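Local coordinates for dual specificity protein phosphatase 14 (Homo sapiens, PDB 2WGP) that removes phosphate from tyrosine, serine and threonine residues of proteins, inactivating the MAP kinases ERK, JNK and p38 and damping T-cell receptor signalling, at residues 79-85 / 150-156; 25-30 / 139-144; 54-60 / 71-77. One frame throughout, in Å; residues are numbered along the deposited sequence. Where two conformers were deposited one is given.

Interaction 1 (79-85 / 150-156); sequences DMPHAPI and NVGFWRQ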
loop_
_atom_site.group_PDB
_atom_site.type_symbol
_atom_site.label_atom_id
_atom_site.label_comp_id
_atom_site.label_asym_id
_atom_site.label_seq_id
_atom_site.Cartn_x
_atom_site.Cartn_y
_atom_site.Cartn_z
ATOM N N ASP A 79 7.426 18.733 -3.472
ATOM C CA ASP A 79 8.567 17.847 -3.655
ATOM C C ASP A 79 8.263 16.482 -3.015
ATOM O O ASP A 79 8.774 16.145 -1.926
ATOM C CB ASP A 79 9.861 18.467 -3.100
ATOM C CG ASP A 79 11.095 17.577 -3.320
ATOM O OD1 ASP A 79 11.041 16.720 -4.207
ATOM O OD2 ASP A 79 12.104 17.711 -2.553
ATOM N N MET A 80 7.435 15.704 -3.711
ATOM C CA MET A 80 6.949 14.431 -3.206
ATOM C C MET A 80 7.028 13.410 -4.340
ATOM O O MET A 80 6.833 13.760 -5.496
ATOM C CB MET A 80 5.494 14.563 -2.706
ATOM C CG MET A 80 5.331 15.435 -1.466
ATOM S SD MET A 80 6.153 14.651 -0.072
ATOM C CE MET A 80 5.049 13.248 0.177
ATOM N N PRO A 81 7.331 12.142 -4.012
ATOM C CA PRO A 81 7.529 11.147 -5.088
ATOM C C PRO A 81 6.299 10.926 -5.981
ATOM O O PRO A 81 6.444 10.615 -7.158
ATOM C CB PRO A 81 7.865 9.869 -4.327
ATOM C CG PRO A 81 8.315 10.327 -2.996
ATOM C CD PRO A 81 7.543 11.549 -2.683
ATOM N N HIS A 82 5.103 11.121 -5.451
ATOM C CA HIS A 82 3.876 10.996 -6.293
ATOM C C HIS A 82 3.388 12.303 -6.938
ATOM O O HIS A 82 2.373 12.308 -7.627
ATOM C CB HIS A 82 2.756 10.288 -5.532
ATOM C CG HIS A 82 3.106 8.882 -5.167
ATOM N ND1 HIS A 82 3.051 8.411 -3.876
ATOM C CD2 HIS A 82 3.591 7.866 -5.919
ATOM C CE1 HIS A 82 3.461 7.155 -3.852
ATOM N NE2 HIS A 82 3.799 6.803 -5.078
ATOM N N ALA A 83 4.105 13.407 -6.744
ATOM C CA ALA A 83 3.783 14.626 -7.483
ATOM C C ALA A 83 4.083 14.336 -8.953
ATOM O O ALA A 83 5.208 13.890 -9.291
ATOM C CB ALA A 83 4.604 15.811 -6.999
ATOM N N PRO A 84 3.100 14.589 -9.838
ATOM C CA PRO A 84 3.240 14.239 -11.262
ATOM C C PRO A 84 4.007 15.303 -12.045
ATOM O O PRO A 84 3.487 15.888 -13.021
ATOM C CB PRO A 84 1.776 14.143 -11.734
ATOM C CG PRO A 84 1.097 15.176 -10.926
ATOM C CD PRO A 84 1.759 15.151 -9.562
ATOM N N ILE A 85 5.253 15.516 -11.627
ATOM C CA ILE A 85 6.150 16.502 -12.228
ATOM C C ILE A 85 6.364 16.285 -13.744
ATOM O O ILE A 85 6.527 17.248 -14.509
ATOM C CB ILE A 85 7.499 16.540 -11.475
ATOM C CG1 ILE A 85 8.361 17.723 -11.927
ATOM C CG2 ILE A 85 8.291 15.232 -11.680
ATOM C CD1 ILE A 85 9.474 18.063 -10.941
ATOM N N ASN A 150 13.897 13.392 -6.016
ATOM C CA ASN A 150 13.353 12.348 -5.177
ATOM C C ASN A 150 13.139 11.074 -6.010
ATOM O O ASN A 150 13.247 11.127 -7.219
ATOM C CB ASN A 150 12.117 12.833 -4.412
ATOM C CG ASN A 150 10.883 12.937 -5.264
ATOM O OD1 ASN A 150 10.501 11.991 -5.949
ATOM N ND2 ASN A 150 10.204 14.069 -5.168
ATOM N N VAL A 151 12.898 9.919 -5.388
ATOM C CA VAL A 151 12.865 8.665 -6.180
ATOM C C VAL A 151 11.707 8.571 -7.180
ATOM O O VAL A 151 11.864 7.937 -8.236
ATOM C CB VAL A 151 12.935 7.401 -5.304
ATOM C CG1 VAL A 151 14.322 7.358 -4.600
ATOM C CG2 VAL A 151 11.745 7.346 -4.322
ATOM N N GLY A 152 10.568 9.201 -6.861
ATOM C CA GLY A 152 9.432 9.254 -7.792
ATOM C C GLY A 152 9.738 10.081 -9.030
ATOM O O GLY A 152 9.417 9.694 -10.182
ATOM N N PHE A 153 10.409 11.208 -8.809
ATOM C CA PHE A 153 10.884 12.033 -9.901
ATOM C C PHE A 153 11.834 11.236 -10.810
ATOM O O PHE A 153 11.768 11.366 -12.029
ATOM C CB PHE A 153 11.557 13.320 -9.381
ATOM C CG PHE A 153 10.608 14.317 -8.709
ATOM C CD1 PHE A 153 11.121 15.493 -8.168
ATOM C CD2 PHE A 153 9.237 14.116 -8.651
ATOM C CE1 PHE A 153 10.298 16.438 -7.575
ATOM C CE2 PHE A 153 8.390 15.066 -8.046
ATOM C CZ PHE A 153 8.926 16.225 -7.505
ATOM N N TRP A 154 12.742 10.459 -10.220
ATOM C CA TRP A 154 13.584 9.530 -10.969
ATOM C C TRP A 154 12.792 8.539 -11.838
ATOM O O TRP A 154 13.118 8.389 -13.005
ATOM C CB TRP A 154 14.578 8.800 -10.052
ATOM C CG TRP A 154 15.826 9.590 -9.874
ATOM C CD1 TRP A 154 16.205 10.273 -8.770
ATOM C CD2 TRP A 154 16.854 9.794 -10.849
ATOM N NE1 TRP A 154 17.410 10.888 -8.981
ATOM C CE2 TRP A 154 17.830 10.620 -10.255
ATOM C CE3 TRP A 154 17.042 9.363 -12.174
ATOM C CZ2 TRP A 154 18.991 11.021 -10.931
ATOM C CZ3 TRP A 154 18.211 9.751 -12.836
ATOM C CH2 TRP A 154 19.163 10.570 -12.212
ATOM N N ARG A 155 11.792 7.867 -11.275
ATOM C CA ARG A 155 10.891 6.989 -12.064
ATOM C C ARG A 155 10.325 7.742 -13.276
ATOM O O ARG A 155 10.321 7.237 -14.391
ATOM C CB ARG A 155 9.738 6.429 -11.225
ATOM C CG ARG A 155 10.159 5.451 -10.161
ATOM C CD ARG A 155 8.960 4.704 -9.557
ATOM N NE ARG A 155 8.059 5.550 -8.763
ATOM C CZ ARG A 155 8.191 5.850 -7.462
ATOM N NH1 ARG A 155 9.220 5.402 -6.743
ATOM N NH2 ARG A 155 7.278 6.623 -6.884
ATOM N N GLN A 156 9.926 8.983 -13.052
ATOM C CA GLN A 156 9.298 9.771 -14.103
ATOM C C GLN A 156 10.309 10.194 -15.159
ATOM O O GLN A 156 10.017 10.139 -16.358
ATOM C CB GLN A 156 8.553 10.966 -13.493
ATOM C CG GLN A 156 7.373 10.563 -12.603
ATOM C CD GLN A 156 6.643 11.739 -11.987
ATOM O OE1 GLN A 156 6.209 12.651 -12.702
ATOM N NE2 GLN A 156 6.454 11.710 -10.652
HETATM O O HOH W 1 5.984 8.861 -9.049
#
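F153, on the first turn of helix 151-165, is sandwiched between I85 and N150. The methyl CD1 of I85 sits over one ring face in a CH-pi contact, 4.0 Å from the ring centroid, and the branch methyl CG2 presses on ring atom CD2 at 3.4 Å. Both methyls reach the ring because CG1 is anti to the backbone N (chi1 -170°) while CG2 falls between N and the carbonyl carbon. Over the opposite face lies the amide nitrogen ND2 of N150, near the ring centre.

N150 is the N-cap of the helix: its OD1 accepts from F153 N, the donor standing above the carbonyl plane. Its ND2 gives a hydrogen bond to D79 OD1 of 2.9 Å, met nearly along the carboxylate C-O axis, and this oxygen also bonds S115. One amide thus caps the start of the helix and ties it to the D79 loop while covering a phenyl face.

P81 crosses N150 at about a right angle, its CA 3.2 Å from N150 OD1. It is the second residue of the type I turn M80-A83 and brings its carbonyl O to 3.3 Å from G152 CA, a CA-H...O contact. A water donates to the same P81 oxygen and is held weakly by R155 and Q156. Q156 sends NE2 to A83 O in an almost straight bond (2.9 Å, 173°), and its OE1 is taken by G86 N.

D79 lies near the phosphocysteine nucleophile C110 and beside a bound phosphate, consistent with the general-acid loop of this phosphatase family. Hydrogen bonds from the side-chain amides of N150 and Q156, with the phenyl ring between, hold the loop against the helix.

Interaction 2 (25-30 / 139-144); sequences GIAQIT and WVKARR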
loop_
_atom_site.group_PDB
_atom_site.type_symbol
_atom_site.label_atom_id
_atom_site.label_comp_id
_atom_site.label_asym_id
_atom_site.label_seq_id
_atom_site.Cartn_x
_atom_site.Cartn_y
_atom_site.Cartn_z
ATOM N N GLY A 25 23.079 29.384 -4.014
ATOM C CA GLY A 25 21.691 29.173 -4.375
ATOM C C GLY A 25 21.322 29.354 -5.834
ATOM O O GLY A 25 20.163 29.280 -6.144
ATOM N N ILE A 26 22.294 29.615 -6.717
ATOM C CA ILE A 26 22.051 29.659 -8.163
ATOM C C ILE A 26 23.232 29.039 -8.933
ATOM O O ILE A 26 24.406 29.141 -8.522
ATOM C CB ILE A 26 21.758 31.117 -8.655
ATOM C CG1 ILE A 26 21.348 31.142 -10.152
ATOM C CG2 ILE A 26 22.995 32.021 -8.371
ATOM C CD1 ILE A 26 20.576 32.403 -10.584
ATOM N N ALA A 27 22.913 28.328 -10.006
ATOM C CA ALA A 27 23.929 27.691 -10.850
ATOM C C ALA A 27 23.503 27.813 -12.289
ATOM O O ALA A 27 22.321 27.613 -12.596
ATOM C CB ALA A 27 24.099 26.217 -10.487
ATOM N N GLN A 28 24.465 28.097 -13.167
ATOM C CA GLN A 28 24.210 28.093 -14.592
ATOM C C GLN A 28 24.350 26.686 -15.168
ATOM O O GLN A 28 25.352 25.996 -14.915
ATOM C CB GLN A 28 25.175 29.029 -15.312
ATOM C CG GLN A 28 24.725 29.323 -16.732
ATOM C CD GLN A 28 25.484 30.472 -17.343
ATOM O OE1 GLN A 28 26.448 30.970 -16.774
ATOM N NE2 GLN A 28 25.042 30.906 -18.516
ATOM N N ILE A 29 23.341 26.273 -15.934
ATOM C CA ILE A 29 23.323 24.950 -16.614
ATOM C C ILE A 29 23.668 25.080 -18.096
ATOM O O ILE A 29 24.478 24.319 -18.620
ATOM C CB ILE A 29 21.921 24.255 -16.462
ATOM C CG1 ILE A 29 21.496 24.187 -14.981
ATOM C CG2 ILE A 29 21.913 22.836 -17.105
ATOM C CD1 ILE A 29 22.590 23.802 -13.956
ATOM N N THR A 30 23.063 26.055 -18.762
ATOM C CA THR A 30 23.404 26.389 -20.146
ATOM C C THR A 30 23.450 27.903 -20.247
ATOM O O THR A 30 23.127 28.575 -19.282
ATOM C CB THR A 30 22.366 25.837 -21.155
ATOM O OG1 THR A 30 21.204 26.662 -21.122
ATOM C CG2 THR A 30 21.977 24.405 -20.829
ATOM N N TRP A 139 25.641 16.393 -15.898
ATOM C CA TRP A 139 25.728 17.804 -16.324
ATOM C C TRP A 139 25.279 18.752 -15.181
ATOM O O TRP A 139 26.032 19.625 -14.725
ATOM C CB TRP A 139 24.839 17.977 -17.566
ATOM C CG TRP A 139 24.850 19.294 -18.278
ATOM C CD1 TRP A 139 24.971 20.534 -17.736
ATOM C CD2 TRP A 139 24.621 19.493 -19.671
ATOM N NE1 TRP A 139 24.898 21.484 -18.700
ATOM C CE2 TRP A 139 24.697 20.876 -19.908
ATOM C CE3 TRP A 139 24.422 18.628 -20.756
ATOM C CZ2 TRP A 139 24.555 21.426 -21.182
ATOM C CZ3 TRP A 139 24.283 19.173 -22.021
ATOM C CH2 TRP A 139 24.342 20.563 -22.220
ATOM N N VAL A 140 24.062 18.559 -14.705
ATOM C CA VAL A 140 23.525 19.407 -13.637
ATOM C C VAL A 140 24.297 19.217 -12.325
ATOM O O VAL A 140 24.617 20.181 -11.644
ATOM C CB VAL A 140 22.036 19.151 -13.392
ATOM C CG1 VAL A 140 21.510 20.116 -12.300
ATOM C CG2 VAL A 140 21.223 19.322 -14.686
ATOM N N LYS A 141 24.609 17.974 -12.004
ATOM C CA LYS A 141 25.372 17.628 -10.794
ATOM C C LYS A 141 26.795 18.262 -10.812
ATOM O O LYS A 141 27.300 18.660 -9.764
ATOM C CB LYS A 141 25.376 16.091 -10.633
ATOM C CG LYS A 141 26.007 15.501 -9.382
ATOM C CD LYS A 141 25.057 15.348 -8.221
ATOM C CE LYS A 141 25.681 14.457 -7.148
ATOM N NZ LYS A 141 25.324 14.846 -5.783
ATOM N N ALA A 142 27.430 18.376 -11.981
ATOM C CA ALA A 142 28.723 19.052 -12.069
ATOM C C ALA A 142 28.632 20.513 -11.646
ATOM O O ALA A 142 29.572 21.044 -11.041
ATOM C CB ALA A 142 29.321 18.942 -13.485
ATOM N N ARG A 143 27.495 21.150 -11.936
ATOM C CA ARG A 143 27.314 22.568 -11.630
ATOM C C ARG A 143 26.705 22.816 -10.260
ATOM O O ARG A 143 27.031 23.814 -9.629
ATOM C CB ARG A 143 26.491 23.276 -12.702
ATOM C CG ARG A 143 27.317 23.601 -13.962
ATOM C CD ARG A 143 26.802 22.788 -15.049
ATOM N NE ARG A 143 27.429 23.050 -16.347
ATOM C CZ ARG A 143 28.029 22.118 -17.068
ATOM N NH1 ARG A 143 28.136 20.870 -16.613
ATOM N NH2 ARG A 143 28.541 22.447 -18.251
ATOM N N ARG A 144 25.821 21.923 -9.814
ATOM C CA ARG A 144 25.150 22.081 -8.526
ATOM C C ARG A 144 25.194 20.715 -7.835
ATOM O O ARG A 144 24.280 19.910 -8.015
ATOM C CB ARG A 144 23.703 22.583 -8.756
ATOM C CG ARG A 144 23.026 22.952 -7.457
ATOM C CD ARG A 144 21.941 23.955 -7.567
ATOM N NE ARG A 144 21.243 24.011 -6.284
ATOM C CZ ARG A 144 21.612 24.775 -5.257
ATOM N NH1 ARG A 144 22.646 25.608 -5.333
ATOM N NH2 ARG A 144 20.943 24.692 -4.130
HETATM O O HOH W 2 24.792 26.842 -6.948
HETATM O O HOH W 3 27.449 25.799 -16.980
#
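Outermost strand 26-28 of the central sheet and the last turns of helix 133-143 meet where the chain turns a corner at I29, and I29 and T30 form a classic beta bulge. W139 reaches across with its indole edge: NE1 donates to I29 O at 2.9 Å, with the oxygen close to the ring plane. CG2 of I29, anti to the backbone N, lies 3.6 Å from NE1, while CD1 turns to V140 CG1 at 4.2 Å.

R143 bends at chi2 (113°), bringing one guanidinium face over W139 CD1, which stands 3.3 Å from the guanidinium plane near its rim; NH1 donates to W139 O. A water joins its NE to Q28 O. R144 runs extended along A27, CB to CB 4.0 Å, and a second water links NH1 to I26 O, weakly at the carbonyl. Its NE and NH2 bond G113 O and A112 O in the loop following C110.

Putting a leucine in place of W139 would probably leave I29 O without its indole donor and one face of the R143 guanidinium without the ring atom that covers it. Main-chain oxygens of strand 26-28 and of the corner after it are thus served by water and indole, and R144 connects that edge to the active-site loop.

Interaction 3 (54-60 / 71-77); sequences CIVNATI and EYVKVPL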
loop_
_atom_site.group_PDB
_atom_site.type_symbol
_atom_site.label_atom_id
_atom_site.label_comp_id
_atom_site.label_asym_id
_atom_site.label_seq_id
_atom_site.Cartn_x
_atom_site.Cartn_y
_atom_site.Cartn_z
ATOM N N CYS A 54 12.916 35.209 -17.658
ATOM C CA CYS A 54 11.801 34.347 -17.329
ATOM C C CYS A 54 12.114 33.535 -16.087
ATOM O O CYS A 54 13.221 32.965 -15.957
ATOM C CB CYS A 54 11.514 33.412 -18.485
ATOM S SG CYS A 54 10.154 32.261 -18.216
ATOM N N ILE A 55 11.167 33.539 -15.150
ATOM C CA ILE A 55 11.271 32.755 -13.914
ATOM C C ILE A 55 10.180 31.675 -13.877
ATOM O O ILE A 55 8.966 31.974 -13.887
ATOM C CB ILE A 55 11.160 33.643 -12.639
ATOM C CG1 ILE A 55 12.240 34.737 -12.628
ATOM C CG2 ILE A 55 11.271 32.795 -11.364
ATOM C CD1 ILE A 55 12.103 35.742 -11.455
ATOM N N VAL A 56 10.640 30.421 -13.826
ATOM C CA VAL A 56 9.794 29.252 -13.613
ATOM C C VAL A 56 9.860 28.889 -12.133
ATOM O O VAL A 56 10.874 28.386 -11.620
ATOM C CB VAL A 56 10.210 28.043 -14.492
ATOM C CG1 VAL A 56 9.314 26.867 -14.220
ATOM C CG2 VAL A 56 10.146 28.386 -15.981
ATOM N N ASN A 57 8.766 29.156 -11.459
ATOM C CA ASN A 57 8.619 28.852 -10.044
ATOM C C ASN A 57 7.996 27.456 -9.885
ATOM O O ASN A 57 6.771 27.311 -9.946
ATOM C CB ASN A 57 7.769 29.939 -9.384
ATOM C CG ASN A 57 7.520 29.682 -7.937
ATOM O OD1 ASN A 57 8.013 28.695 -7.383
ATOM N ND2 ASN A 57 6.746 30.556 -7.299
ATOM N N ALA A 58 8.855 26.442 -9.715
ATOM C CA ALA A 58 8.421 25.038 -9.557
ATOM C C ALA A 58 8.072 24.679 -8.112
ATOM O O ALA A 58 8.558 23.672 -7.566
ATOM C CB ALA A 58 9.474 24.077 -10.120
ATOM N N THR A 59 7.250 25.509 -7.477
ATOM C CA THR A 59 6.758 25.242 -6.135
ATOM C C THR A 59 5.322 25.657 -6.016
ATOM O O THR A 59 4.866 26.577 -6.717
ATOM C CB THR A 59 7.527 26.025 -5.033
ATOM O OG1 THR A 59 7.082 27.389 -5.002
ATOM C CG2 THR A 59 9.036 25.960 -5.261
ATOM N N ILE A 60 4.613 24.961 -5.141
ATOM C CA ILE A 60 3.292 25.380 -4.742
ATOM C C ILE A 60 3.419 26.479 -3.669
ATOM O O ILE A 60 2.681 27.464 -3.688
ATOM C CB ILE A 60 2.448 24.140 -4.304
ATOM C CG1 ILE A 60 1.023 24.531 -3.895
ATOM C CG2 ILE A 60 3.137 23.341 -3.189
ATOM C CD1 ILE A 60 0.095 23.345 -3.889
ATOM N N GLU A 71 9.100 37.672 -16.715
ATOM C CA GLU A 71 7.944 36.858 -16.980
ATOM C C GLU A 71 7.953 35.741 -15.947
ATOM O O GLU A 71 9.005 35.226 -15.612
ATOM C CB GLU A 71 8.074 36.296 -18.395
ATOM C CG GLU A 71 6.981 35.388 -18.832
ATOM C CD GLU A 71 7.268 34.766 -20.186
ATOM O OE1 GLU A 71 6.363 34.100 -20.707
ATOM O OE2 GLU A 71 8.390 34.933 -20.721
ATOM N N TYR A 72 6.797 35.379 -15.408
ATOM C CA TYR A 72 6.732 34.325 -14.390
ATOM C C TYR A 72 5.868 33.167 -14.863
ATOM O O TYR A 72 4.776 33.390 -15.435
ATOM C CB TYR A 72 6.146 34.863 -13.077
ATOM C CG TYR A 72 7.066 35.749 -12.302
ATOM C CD1 TYR A 72 7.201 37.095 -12.626
ATOM C CD2 TYR A 72 7.797 35.257 -11.233
ATOM C CE1 TYR A 72 8.031 37.913 -11.920
ATOM C CE2 TYR A 72 8.658 36.066 -10.537
ATOM C CZ TYR A 72 8.772 37.397 -10.878
ATOM O OH TYR A 72 9.607 38.224 -10.174
ATOM N N VAL A 73 6.344 31.947 -14.598
ATOM C CA VAL A 73 5.603 30.710 -14.853
ATOM C C VAL A 73 5.556 29.872 -13.565
ATOM O O VAL A 73 6.578 29.479 -13.046
ATOM C CB VAL A 73 6.246 29.865 -15.972
ATOM C CG1 VAL A 73 5.443 28.571 -16.209
ATOM C CG2 VAL A 73 6.377 30.691 -17.279
ATOM N N LYS A 74 4.360 29.625 -13.059
ATOM C CA LYS A 74 4.170 28.847 -11.832
ATOM C C LYS A 74 3.887 27.395 -12.207
ATOM O O LYS A 74 2.983 27.118 -13.001
ATOM C CB LYS A 74 2.990 29.426 -11.069
ATOM C CG LYS A 74 2.577 28.724 -9.776
ATOM C CD LYS A 74 3.410 29.237 -8.607
ATOM C CE LYS A 74 2.673 29.058 -7.302
ATOM N NZ LYS A 74 3.390 29.678 -6.172
ATOM N N VAL A 75 4.666 26.486 -11.630
ATOM C CA VAL A 75 4.479 25.041 -11.741
ATOM C C VAL A 75 4.193 24.508 -10.313
ATOM O O VAL A 75 5.124 24.183 -9.566
ATOM C CB VAL A 75 5.739 24.397 -12.378
ATOM C CG1 VAL A 75 5.686 22.866 -12.362
ATOM C CG2 VAL A 75 5.929 24.955 -13.797
ATOM N N PRO A 76 2.901 24.424 -9.937
ATOM C CA PRO A 76 2.578 24.283 -8.520
ATOM C C PRO A 76 2.579 22.838 -8.031
ATOM O O PRO A 76 1.512 22.257 -7.747
ATOM C CB PRO A 76 1.188 24.932 -8.413
ATOM C CG PRO A 76 0.572 24.706 -9.711
ATOM C CD PRO A 76 1.683 24.710 -10.730
ATOM N N LEU A 77 3.792 22.337 -7.820
ATOM C CA LEU A 77 4.078 20.987 -7.355
ATOM C C LEU A 77 4.725 21.003 -5.971
ATOM O O LEU A 77 5.454 21.927 -5.648
ATOM C CB LEU A 77 5.146 20.356 -8.272
ATOM C CG LEU A 77 4.835 20.133 -9.747
ATOM C CD1 LEU A 77 6.172 20.091 -10.552
ATOM C CD2 LEU A 77 4.007 18.872 -9.922
#
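I55 and Y72 lie side by side on one face of a parallel strand pair, pointing the same way. Each has its gamma carbon (CG1 in I55) anti to the carbonyl carbon; with the I55 chain extended beyond CG1, CD1 lies alongside the phenol and touches ring atom CE2 at 3.6 Å. The hydroxyl beyond it bonds W67 N.

N57 and K74 follow on the same face. With chi2 near zero (2°) N57 has OD1 eclipsing CA, which presents it to the hydroxyl of T59, OG1 to OD1 2.9 Å, while ND2 is taken by I62 O and N64 OD1. K74 leaves its strand with CG anti to the backbone N, then bends at chi2 (85°), which carries its aliphatic chain across toward the segment end: CE lies 3.4 Å from T59 O, and NZ gives I60 O a weak bond.

On the other face V56 meets V73, and beyond the strand V75. All three valines have CG1 anti to N; the CG2 methyl of V56 meets V73 CB, and its CG1 meets V75 CG2 at 3.9 Å. E71 extends to a salt bridge with K95 of helix 89-101.

Between the two faces runs a regular parallel ladder, including I55 N to E71 O (2.8 Å) and N57 N to V73 O (2.7 Å). After it, inverse gamma turns centred on A58 and P76 change the register, and I60 N reaches L77 O weakly. T59 comes close to C110. Edge strand 71-74 is therefore held by short backbone bonds, while N57 ties down the hydroxyl of T59 beside the active site, and the lysine ammonium is gripped loosely within this pair.

In the fold
All three contacts lie within one phosphatase domain. Interactions 2 and 3 reach the same five-stranded sheet at its two edges, strands 26-28 and 71-74, the centres of the two contacts about 18 Å apart. Interaction 2 opens first, interaction 3 forms wholly between its segments, and interaction 1 opens before interaction 2 closes, so these two cross. Interactions 1 and 3, centres about 17 Å apart, touch where I85 CG1 packs on L77 CD1. Interactions 1 and 2, centres about 20 Å apart on opposite sides of the chain's centre, use the consecutive helices 151-165 and 133-143. Each contact has a side chain within about 7 Å of that of C110, approaching the active site from different parts of the fold.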